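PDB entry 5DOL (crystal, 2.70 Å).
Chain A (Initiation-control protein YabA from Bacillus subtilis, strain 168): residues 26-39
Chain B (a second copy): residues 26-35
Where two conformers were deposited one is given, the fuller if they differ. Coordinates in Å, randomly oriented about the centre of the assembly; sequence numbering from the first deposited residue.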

ATOM      1  N   ASP A  26      14.147   2.972  -2.197  1.00103.25           N
ATOM      2  CA  ASP A  26      15.073   3.271  -3.295  1.00114.46           C
ATOM      3  C   ASP A  26      14.663   4.561  -4.010  1.00116.95           C
ATOM      4  O   ASP A  26      15.476   5.498  -4.188  1.00104.65           O
ATOM      5  CB  ASP A  26      15.128   2.112  -4.294  1.00141.59           C
ATOM      6  CG  ASP A  26      15.566   0.807  -3.652  1.00166.05           C
ATOM      7  OD1 ASP A  26      16.337   0.855  -2.670  1.00186.20           O
ATOM      8  OD2 ASP A  26      15.138  -0.264  -4.134  1.00160.72           O
ATOM      9  N   LEU A  27      13.390   4.601  -4.402  1.00 96.88           N
ATOM     10  CA  LEU A  27      12.823   5.791  -5.024  1.00 94.63           C
ATOM     11  C   LEU A  27      13.111   7.052  -4.206  1.00108.72           C
ATOM     12  O   LEU A  27      13.506   8.067  -4.761  1.00108.05           O
ATOM     13  CB  LEU A  27      11.314   5.638  -5.206  1.00 90.73           C
ATOM     14  CG  LEU A  27      10.664   6.732  -6.057  1.00 91.61           C
ATOM     15  CD1 LEU A  27      11.075   6.570  -7.513  1.00 91.71           C
ATOM     16  CD2 LEU A  27       9.144   6.722  -5.916  1.00 84.30           C
ATOM     17  N   LYS A  28      12.923   6.973  -2.890  1.00 92.73           N
ATOM     18  CA  LYS A  28      13.163   8.109  -2.007  1.00 91.18           C
ATOM     19  C   LYS A  28      14.607   8.559  -2.103  1.00 90.26           C
ATOM     20  O   LYS A  28      14.899   9.756  -2.171  1.00 94.55           O
ATOM     21  CB  LYS A  28      12.827   7.762  -0.555  1.00102.20           C
ATOM     22  CG  LYS A  28      13.079   8.906   0.422  1.00 90.82           C
ATOM     23  CD  LYS A  28      12.668   8.554   1.838  1.00 88.43           C
ATOM     24  CE  LYS A  28      13.528   7.428   2.407  1.00102.97           C
ATOM     25  N   GLN A  29      15.512   7.589  -2.110  1.00 85.11           N
ATOM     26  CA  GLN A  29      16.926   7.903  -2.268  1.00106.50           C
ATOM     27  C   GLN A  29      17.203   8.679  -3.564  1.00107.08           C
ATOM     28  O   GLN A  29      17.798   9.774  -3.540  1.00109.18           O
ATOM     29  CB  GLN A  29      17.747   6.616  -2.236  1.00122.84           C
ATOM     30  CG  GLN A  29      19.247   6.807  -2.311  1.00141.82           C
ATOM     31  CD  GLN A  29      19.986   5.486  -2.226  1.00177.71           C
ATOM     32  OE1 GLN A  29      20.387   4.917  -3.242  1.00192.07           O
ATOM     33  NE2 GLN A  29      20.161   4.983  -1.007  1.00185.55           N
ATOM     34  N   HIS A  30      16.757   8.128  -4.692  1.00101.38           N
ATOM     35  CA  HIS A  30      17.014   8.750  -5.991  0.70102.76           C
ATOM     36  C   HIS A  30      16.375  10.138  -6.100  1.00102.43           C
ATOM     37  O   HIS A  30      16.934  11.063  -6.719  1.00 93.26           O
ATOM     38  CB  HIS A  30      16.513   7.846  -7.116  0.70110.94           C
ATOM     39  CG  HIS A  30      17.353   6.625  -7.324  0.70127.84           C
ATOM     40  ND1 HIS A  30      17.443   5.615  -6.388  0.70149.67           N
ATOM     41  CD2 HIS A  30      18.152   6.253  -8.352  0.70132.14           C
ATOM     42  CE1 HIS A  30      18.253   4.674  -6.834  0.70150.84           C
ATOM     43  NE2 HIS A  30      18.700   5.037  -8.024  0.70147.71           N
ATOM     44  N   ILE A  31      15.197  10.278  -5.498  1.00 98.38           N
ATOM     45  CA  ILE A  31      14.477  11.545  -5.463  1.00 90.76           C
ATOM     46  C   ILE A  31      15.282  12.572  -4.676  1.00 87.99           C
ATOM     47  O   ILE A  31      15.393  13.734  -5.076  1.00 75.97           O
ATOM     48  CB  ILE A  31      13.070  11.379  -4.836  1.00 94.32           C
ATOM     49  CG1 ILE A  31      12.122  10.716  -5.835  1.00101.90           C
ATOM     50  CG2 ILE A  31      12.503  12.723  -4.387  1.00 74.47           C
ATOM     51  CD1 ILE A  31      10.755  10.401  -5.260  1.00116.11           C
ATOM     52  N   GLY A  32      15.851  12.131  -3.558  1.00 78.09           N
ATOM     53  CA  GLY A  32      16.721  12.983  -2.768  1.00 68.52           C
ATOM     54  C   GLY A  32      17.914  13.469  -3.576  1.00 82.00           C
ATOM     55  O   GLY A  32      18.216  14.671  -3.610  1.00 84.15           O
ATOM     56  N   GLU A  33      18.595  12.532  -4.233  1.00 83.16           N
ATOM     57  CA  GLU A  33      19.727  12.890  -5.085  1.00 86.16           C
ATOM     58  C   GLU A  33      19.333  13.932  -6.137  1.00 91.48           C
ATOM     59  O   GLU A  33      20.043  14.924  -6.348  1.00 95.43           O
ATOM     60  CB  GLU A  33      20.295  11.646  -5.765  1.00104.38           C
ATOM     61  CG  GLU A  33      20.816  10.603  -4.790  1.00136.78           C
ATOM     62  CD  GLU A  33      21.255   9.329  -5.482  1.00165.20           C
ATOM     63  OE1 GLU A  33      20.997   9.194  -6.696  1.00174.81           O
ATOM     64  OE2 GLU A  33      21.856   8.463  -4.812  1.00178.93           O
ATOM     65  N   MET A  34      18.190  13.721  -6.781  1.00 83.15           N
ATOM     66  CA  MET A  34      17.705  14.677  -7.771  1.00 86.30           C
ATOM     67  C   MET A  34      17.400  16.050  -7.155  1.00 89.33           C
ATOM     68  O   MET A  34      17.615  17.091  -7.782  1.00 82.34           O
ATOM     69  CB  MET A  34      16.462  14.120  -8.464  1.00103.34           C
ATOM     70  CG  MET A  34      15.850  15.044  -9.499  1.00122.40           C
ATOM     71  SD  MET A  34      14.534  14.220 -10.412  1.00187.83           S
ATOM     72  CE  MET A  34      15.487  12.988 -11.299  1.00136.33           C
ATOM     73  N   ILE A  35      16.902  16.055  -5.923  1.00 93.47           N
ATOM     74  CA  ILE A  35      16.579  17.310  -5.240  1.00 90.32           C
ATOM     75  C   ILE A  35      17.842  18.105  -4.944  1.00 93.13           C
ATOM     76  O   ILE A  35      17.899  19.317  -5.192  1.00100.93           O
ATOM     77  CB  ILE A  35      15.819  17.062  -3.924  1.00 87.19           C
ATOM     78  CG1 ILE A  35      14.373  16.662  -4.211  1.00 95.33           C
ATOM     79  CG2 ILE A  35      15.837  18.298  -3.050  1.00 90.39           C
ATOM     80  CD1 ILE A  35      13.602  16.257  -2.974  1.00119.29           C
ATOM     81  N   GLU A  36      18.852  17.424  -4.409  1.00 82.97           N
ATOM     82  CA  GLU A  36      20.124  18.086  -4.136  1.00 96.01           C
ATOM     83  C   GLU A  36      20.739  18.600  -5.443  1.00 96.85           C
ATOM     84  O   GLU A  36      21.290  19.713  -5.495  1.00 90.07           O
ATOM     85  CB  GLU A  36      21.096  17.142  -3.418  1.00 75.85           C
ATOM     86  N   GLU A  37      20.629  17.785  -6.493  1.00 90.44           N
ATOM     87  CA  GLU A  37      21.109  18.168  -7.818  1.00 87.82           C
ATOM     88  C   GLU A  37      20.473  19.489  -8.238  1.00 90.56           C
ATOM     89  O   GLU A  37      21.163  20.446  -8.632  1.00 81.20           O
ATOM     90  CB  GLU A  37      20.802  17.070  -8.842  1.00 76.66           C
ATOM     91  CG  GLU A  37      21.342  17.362 -10.236  1.00 96.39           C
ATOM     92  N   ASN A  38      19.148  19.527  -8.133  1.00 78.98           N
ATOM     93  CA  ASN A  38      18.378  20.739  -8.365  1.00 82.28           C
ATOM     94  C   ASN A  38      18.919  21.935  -7.584  1.00 83.10           C
ATOM     95  O   ASN A  38      19.162  23.000  -8.151  1.00 86.80           O
ATOM     96  CB  ASN A  38      16.915  20.504  -7.993  1.00 91.34           C
ATOM     97  CG  ASN A  38      16.020  21.646  -8.416  1.00103.30           C
ATOM     98  OD1 ASN A  38      15.775  22.583  -7.650  1.00115.13           O
ATOM     99  ND2 ASN A  38      15.518  21.574  -9.642  1.00108.12           N
ATOM    100  N   HIS A  39      19.092  21.744  -6.280  1.00 81.02           N
ATOM    101  CA  HIS A  39      19.600  22.782  -5.398  1.00 80.47           C
ATOM    102  C   HIS A  39      20.911  23.376  -5.916  1.00 92.49           C
ATOM    103  O   HIS A  39      21.035  24.604  -6.110  1.00106.52           O
ATOM    104  CB  HIS A  39      19.790  22.208  -3.988  1.00 84.99           C
ATOM    105  CG  HIS A  39      20.285  23.204  -2.989  1.00112.86           C
ATOM    106  ND1 HIS A  39      19.619  24.378  -2.713  1.00122.47           N
ATOM    107  CD2 HIS A  39      21.390  23.204  -2.205  1.00118.96           C
ATOM    108  CE1 HIS A  39      20.289  25.058  -1.797  1.00128.33           C
ATOM    109  NE2 HIS A  39      21.368  24.366  -1.473  1.00126.85           N
TER
ATOM    110  N   ASP B  26       0.290  11.591  -8.281  1.00108.36           N
ATOM    111  CA  ASP B  26       0.695  12.979  -8.059  1.00117.55           C
ATOM    112  C   ASP B  26       2.206  13.080  -7.887  1.00114.82           C
ATOM    113  O   ASP B  26       2.862  13.970  -8.459  1.00118.99           O
ATOM    114  CB  ASP B  26      -0.021  13.564  -6.842  1.00141.78           C
ATOM    115  CG  ASP B  26      -1.371  14.152  -7.196  1.00171.24           C
ATOM    116  OD1 ASP B  26      -1.418  15.345  -7.570  1.00178.12           O
ATOM    117  OD2 ASP B  26      -2.382  13.423  -7.108  1.00175.17           O
ATOM    118  N   LEU B  27       2.749  12.149  -7.106  1.00101.45           N
ATOM    119  CA  LEU B  27       4.189  12.046  -6.933  1.00107.32           C
ATOM    120  C   LEU B  27       4.878  11.975  -8.292  1.00105.16           C
ATOM    121  O   LEU B  27       5.820  12.720  -8.542  1.00107.31           O
ATOM    122  CB  LEU B  27       4.552  10.824  -6.088  1.00115.60           C
ATOM    123  CG  LEU B  27       6.027  10.719  -5.696  1.00112.17           C
ATOM    124  CD1 LEU B  27       6.419  11.865  -4.777  1.00 93.00           C
ATOM    125  CD2 LEU B  27       6.320   9.378  -5.040  1.00131.60           C
ATOM    126  N   LYS B  28       4.392  11.096  -9.167  1.00100.88           N
ATOM    127  CA  LYS B  28       4.935  10.980 -10.520  1.00103.21           C
ATOM    128  C   LYS B  28       4.946  12.327 -11.243  1.00112.50           C
ATOM    129  O   LYS B  28       5.948  12.715 -11.870  1.00100.15           O
ATOM    130  CB  LYS B  28       4.134   9.968 -11.344  1.00 93.52           C
ATOM    131  CG  LYS B  28       4.662   9.784 -12.759  1.00101.28           C
ATOM    132  CD  LYS B  28       3.592   9.264 -13.708  1.00113.71           C
ATOM    133  CE  LYS B  28       3.085   7.896 -13.287  1.00128.96           C
ATOM    134  NZ  LYS B  28       2.071   7.366 -14.240  1.00128.74           N
ATOM    135  N   GLN B  29       3.823  13.037 -11.149  1.00110.07           N
ATOM    136  CA  GLN B  29       3.723  14.354 -11.778  1.00117.60           C
ATOM    137  C   GLN B  29       4.806  15.329 -11.280  1.00107.45           C
ATOM    138  O   GLN B  29       5.549  15.932 -12.080  1.00 88.83           O
ATOM    139  CB  GLN B  29       2.337  14.943 -11.532  1.00123.12           C
ATOM    140  CG  GLN B  29       2.181  16.374 -11.996  1.00141.68           C
ATOM    141  CD  GLN B  29       0.856  16.963 -11.565  1.00163.73           C
ATOM    142  OE1 GLN B  29      -0.026  16.246 -11.089  1.00167.45           O
ATOM    143  NE2 GLN B  29       0.710  18.272 -11.723  1.00172.94           N
ATOM    144  N   HIS B  30       4.896  15.473  -9.960  1.00 93.59           N
ATOM    145  CA  HIS B  30       5.882  16.375  -9.370  1.00 91.68           C
ATOM    146  C   HIS B  30       7.310  15.966  -9.739  1.00 91.98           C
ATOM    147  O   HIS B  30       8.173  16.815  -9.973  1.00115.45           O
ATOM    148  CB  HIS B  30       5.719  16.426  -7.848  1.00100.03           C
ATOM    149  CG  HIS B  30       4.411  17.001  -7.396  1.00119.07           C
ATOM    150  ND1 HIS B  30       3.557  17.666  -8.250  1.00131.05           N
ATOM    151  CD2 HIS B  30       3.811  17.005  -6.182  1.00138.03           C
ATOM    152  CE1 HIS B  30       2.487  18.058  -7.580  1.00139.13           C
ATOM    153  NE2 HIS B  30       2.616  17.669  -6.324  1.00149.25           N
ATOM    154  N   ILE B  31       7.546  14.660  -9.794  1.00 97.66           N
ATOM    155  CA  ILE B  31       8.847  14.124 -10.170  1.00 99.24           C
ATOM    156  C   ILE B  31       9.221  14.560 -11.582  1.00105.67           C
ATOM    157  O   ILE B  31      10.308  15.104 -11.807  1.00103.06           O
ATOM    158  CB  ILE B  31       8.873  12.587 -10.085  1.00 98.12           C
ATOM    159  CG1 ILE B  31       8.910  12.143  -8.628  1.00 86.74           C
ATOM    160  CG2 ILE B  31      10.085  12.028 -10.820  1.00 89.45           C
ATOM    161  CD1 ILE B  31      10.026  12.778  -7.856  1.00118.88           C
ATOM    162  N   GLY B  32       8.314  14.325 -12.527  1.00100.86           N
ATOM    163  CA  GLY B  32       8.529  14.775 -13.892  1.00 97.85           C
ATOM    164  C   GLY B  32       8.828  16.262 -13.953  1.00 96.52           C
ATOM    165  O   GLY B  32       9.764  16.701 -14.649  1.00111.76           O
ATOM    166  N   GLU B  33       8.041  17.038 -13.209  1.00 97.98           N
ATOM    167  CA  GLU B  33       8.272  18.482 -13.126  1.00 98.14           C
ATOM    168  C   GLU B  33       9.709  18.806 -12.702  1.00 90.52           C
ATOM    169  O   GLU B  33      10.413  19.560 -13.383  1.00 91.77           O
ATOM    170  CB  GLU B  33       7.268  19.125 -12.165  1.00105.84           C
ATOM    171  CG  GLU B  33       5.841  19.113 -12.701  1.00136.63           C
ATOM    172  CD  GLU B  33       4.825  19.604 -11.692  1.00159.25           C
ATOM    173  OE1 GLU B  33       5.216  19.887 -10.538  1.00163.09           O
ATOM    174  OE2 GLU B  33       3.631  19.707 -12.050  1.00168.08           O
ATOM    175  N   MET B  34      10.151  18.214 -11.595  1.00 90.60           N
ATOM    176  CA  MET B  34      11.518  18.417 -11.125  1.00 72.98           C
ATOM    177  C   MET B  34      12.569  17.985 -12.156  1.00 79.89           C
ATOM    178  O   MET B  34      13.636  18.590 -12.252  1.00 89.09           O
ATOM    179  CB  MET B  34      11.740  17.670  -9.813  1.00 95.71           C
ATOM    180  CG  MET B  34      13.108  17.914  -9.179  1.00102.94           C
ATOM    181  SD  MET B  34      13.315  16.942  -7.677  1.00176.58           S
ATOM    182  CE  MET B  34      11.905  17.515  -6.737  1.00183.67           C
ATOM    183  N   ILE B  35      12.267  16.949 -12.933  1.00 80.60           N
ATOM    184  CA  ILE B  35      13.205  16.482 -13.954  1.00 85.93           C
ATOM    185  C   ILE B  35      13.365  17.518 -15.068  1.00100.26           C
ATOM    186  O   ILE B  35      14.492  17.841 -15.492  1.00102.99           O
ATOM    187  CB  ILE B  35      12.754  15.133 -14.560  1.00 87.02           C
ATOM    188  CG1 ILE B  35      12.771  14.041 -13.489  1.00 81.77           C
ATOM    189  CG2 ILE B  35      13.652  14.736 -15.723  1.00 90.54           C
ATOM    190  CD1 ILE B  35      12.319  12.685 -13.974  1.00 98.77           C
TER

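Two copies of the same YabA segment, both helical throughout, run in roughly the same direction, their axes 36° apart and 10.9 Å from each other at closest approach. Each helix holds its own backbone in the i to i+4 pattern, as in Met A34 N to His A30 O (2.9 Å); no hydrogen bond crosses between the stretches, and the close side-chain contacts across the 392 Å² buried are apolar. Ile A31 and Ile B31 are nearest neighbours in the backbone register, their CA atoms 7.8 Å apart.

Met B34 and Met A34 cover the most surface. The CA-to-CB bonds of both point toward the other helix, and both side chains extend with chi1 and chi2 in t before turning to m at chi3, a long, flexible shape that fills the gap between the backbones. They touch each other, Met A34 CG to Met B34 SD at 3.7 Å, and each also reaches an isoleucine of the partner: Met A34 SD lies 3.6 Å from Ile B35 CG1, and Met B34 CE 3.6 Å from Ile A35 CG1. Polarizable sulfur and methyl groups suit such van der Waals packing, which needs no precise direction.

Ile A31 covers the next largest area. Its CA-to-CB bond points sideways, as does that of Ile B31, yet both side chains end nearer the partner, bringing Ile A31 CG1 within 3.6 Å of Ile B31 CD1. The two differ at chi2, t in Ile A31 and m in Ile B31, so the two side chains do not have the same shape. One turn earlier, Leu A27 CD2 meets Leu B27 CD2 at 4.0 Å, a methyl contact at van der Waals distance. Asn A38 lies beside Met B34 without bonding to it: Asn A38 ND2 stays 4.4 Å from Met B34 O and is hydrogen-bonded elsewhere in the structure.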